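Local coordinates for putative cell filamentation protein (Bartonella quintana, PDB 4N67) that probably transfers AMP from ATP to target proteins through its Fic domain, as a Bep effector translocated by the VirB secretion system, at residues A[122-127]-A[143-148]. The protein carries 2 engineered substitutions. Numbering follows the deposited sequence.
Sequences QRLTAK and AEVFTA
Leu124 and Val145 meet through one methyl each: CD2 of Leu124 lies 3.9 Å from CG2 of Val145, and the two side chains cross at about a right angle. Leu124 sets CG anti to its own carbonyl carbon (chi1 -72°), which brings the methyl end toward Val145, although the first bond of the side chain runs along the interface. Val145 meets it with CG2, the branch beside its backbone N. This apolar touch forms the buried side of the contact, and the CA atoms nearest each other across the two segments are those of Leu124 and Val145, 8.4 Å apart. On the more exposed side Arg123 reaches over with a chain bent at chi3 (-85°). Its guanidinium is presented edge-on, and NH2 stands 3.7 Å from CB of Ala148, with that methyl near the guanidinium plane; the approach is van der Waals in kind. Glu144 adds an opposite charge nearby without pairing directly: its OE1 is 5.4 Å from NH1 of Arg123 and 5.0 Å from NZ of Lys127, so any attraction is probably weak. Lys127, just past the helix end, instead hydrogen-bonds through NZ to OD1 of Asn141. The contact thus packs the C-terminal end of helix 112-126 against the middle of helix 135-152 within the helical Fic domain. Helix 164-174 touches both halves of the apolar pair, Phe166 and Leu170 meeting Leu124 and Met167 meeting Val145, while Phe146 touches the bound ADP, Met167, Met188 of helix 185-198 and Met204 of helix 202-211.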
loop_
_atom_site.group_PDB
_atom_site.type_symbol
_atom_site.label_atom_id
_atom_site.label_comp_id
_atom_site.label_asym_id
_atom_site.label_seq_id
_atom_site.Cartn_x
_atom_site.Cartn_y
_atom_site.Cartn_z
ATOM N N GLN A 122 -16.347 0.128 -2.973
ATOM C CA GLN A 122 -17.561 0.318 -3.748
ATOM C C GLN A 122 -17.279 0.686 -5.198
ATOM O O GLN A 122 -17.981 0.221 -6.121
ATOM C CB GLN A 122 -18.432 1.370 -3.097
ATOM C CG GLN A 122 -18.976 0.925 -1.751
ATOM C CD GLN A 122 -19.637 2.060 -0.998
ATOM O OE1 GLN A 122 -19.205 3.203 -1.082
ATOM N NE2 GLN A 122 -20.716 1.755 -0.281
ATOM N N ARG A 123 -16.265 1.523 -5.417
ATOM C CA ARG A 123 -15.898 1.907 -6.778
ATOM C C ARG A 123 -15.384 0.673 -7.546
ATOM O O ARG A 123 -15.766 0.437 -8.724
ATOM C CB ARG A 123 -14.873 3.062 -6.770
ATOM C CG ARG A 123 -15.499 4.425 -6.486
ATOM C CD ARG A 123 -14.547 5.603 -6.681
ATOM N NE ARG A 123 -13.744 5.839 -5.480
ATOM C CZ ARG A 123 -12.410 5.760 -5.373
ATOM N NH1 ARG A 123 -11.612 5.473 -6.412
ATOM N NH2 ARG A 123 -11.859 5.997 -4.199
ATOM N N LEU A 124 -14.556 -0.156 -6.888
ATOM C CA LEU A 124 -14.037 -1.351 -7.557
ATOM C C LEU A 124 -15.167 -2.311 -7.892
ATOM O O LEU A 124 -15.199 -2.876 -8.983
ATOM C CB LEU A 124 -12.936 -2.048 -6.753
ATOM C CG LEU A 124 -11.634 -1.275 -6.750
ATOM C CD1 LEU A 124 -10.724 -1.850 -5.675
ATOM C CD2 LEU A 124 -10.993 -1.313 -8.122
ATOM N N THR A 125 -16.110 -2.482 -6.974
ATOM C CA THR A 125 -17.244 -3.369 -7.253
ATOM C C THR A 125 -18.056 -2.830 -8.420
ATOM O O THR A 125 -18.439 -3.582 -9.333
ATOM C CB THR A 125 -18.150 -3.549 -6.027
ATOM O OG1 THR A 125 -17.411 -4.184 -4.985
ATOM C CG2 THR A 125 -19.362 -4.410 -6.406
ATOM N N ALA A 126 -18.312 -1.530 -8.422
ATOM C CA ALA A 126 -19.127 -0.949 -9.503
ATOM C C ALA A 126 -18.446 -1.095 -10.862
ATOM O O ALA A 126 -19.107 -1.227 -11.890
ATOM C CB ALA A 126 -19.387 0.513 -9.227
ATOM N N LYS A 127 -17.112 -1.033 -10.872
ATOM C CA LYS A 127 -16.364 -1.150 -12.104
ATOM C C LYS A 127 -15.887 -2.564 -12.372
ATOM O O LYS A 127 -15.028 -2.763 -13.223
ATOM C CB LYS A 127 -15.173 -0.195 -12.085
ATOM C CG LYS A 127 -15.600 1.253 -12.060
ATOM C CD LYS A 127 -14.450 2.207 -12.307
ATOM C CE LYS A 127 -14.978 3.481 -12.951
ATOM N NZ LYS A 127 -13.930 4.532 -12.934
ATOM N N ALA A 143 -4.433 4.050 -11.969
ATOM C CA ALA A 143 -3.782 5.222 -11.352
ATOM C C ALA A 143 -4.704 5.884 -10.335
ATOM O O ALA A 143 -4.234 6.313 -9.268
ATOM C CB ALA A 143 -3.338 6.231 -12.417
ATOM N N GLU A 144 -6.000 5.975 -10.657
ATOM C CA GLU A 144 -6.972 6.538 -9.708
ATOM C C GLU A 144 -7.104 5.677 -8.446
ATOM O O GLU A 144 -7.220 6.190 -7.334
ATOM C CB GLU A 144 -8.334 6.737 -10.362
ATOM C CG GLU A 144 -8.324 7.790 -11.451
ATOM C CD GLU A 144 -9.720 8.201 -11.905
ATOM O OE1 GLU A 144 -10.692 7.942 -11.156
ATOM O OE2 GLU A 144 -9.848 8.773 -13.011
ATOM N N VAL A 145 -7.097 4.365 -8.605
ATOM C CA VAL A 145 -7.165 3.486 -7.452
ATOM C C VAL A 145 -5.916 3.732 -6.595
ATOM O O VAL A 145 -5.978 3.840 -5.358
ATOM C CB VAL A 145 -7.238 2.002 -7.894
ATOM C CG1 VAL A 145 -7.001 1.053 -6.723
ATOM C CG2 VAL A 145 -8.567 1.734 -8.576
ATOM N N PHE A 146 -4.766 3.821 -7.246
ATOM C CA PHE A 146 -3.507 4.007 -6.510
ATOM C C PHE A 146 -3.493 5.338 -5.768
ATOM O O PHE A 146 -3.043 5.409 -4.619
ATOM C CB PHE A 146 -2.283 3.921 -7.431
ATOM C CG PHE A 146 -1.030 3.637 -6.683
ATOM C CD1 PHE A 146 -0.771 2.337 -6.267
ATOM C CD2 PHE A 146 -0.185 4.648 -6.271
ATOM C CE1 PHE A 146 0.321 2.034 -5.510
ATOM C CE2 PHE A 146 0.953 4.344 -5.518
ATOM C CZ PHE A 146 1.191 3.025 -5.141
ATOM N N THR A 147 -3.933 6.404 -6.413
ATOM C CA THR A 147 -3.935 7.693 -5.699
ATOM C C THR A 147 -4.916 7.653 -4.520
ATOM O O THR A 147 -4.636 8.233 -3.478
ATOM C CB THR A 147 -4.206 8.888 -6.618
ATOM O OG1 THR A 147 -5.440 8.717 -7.280
ATOM C CG2 THR A 147 -3.129 8.989 -7.667
ATOM N N ALA A 148 -6.046 6.959 -4.665
ATOM C CA ALA A 148 -6.959 6.781 -3.539
ATOM C C ALA A 148 -6.290 6.033 -2.390
ATOM O O ALA A 148 -6.401 6.424 -1.217
ATOM C CB ALA A 148 -8.214 6.063 -3.994
#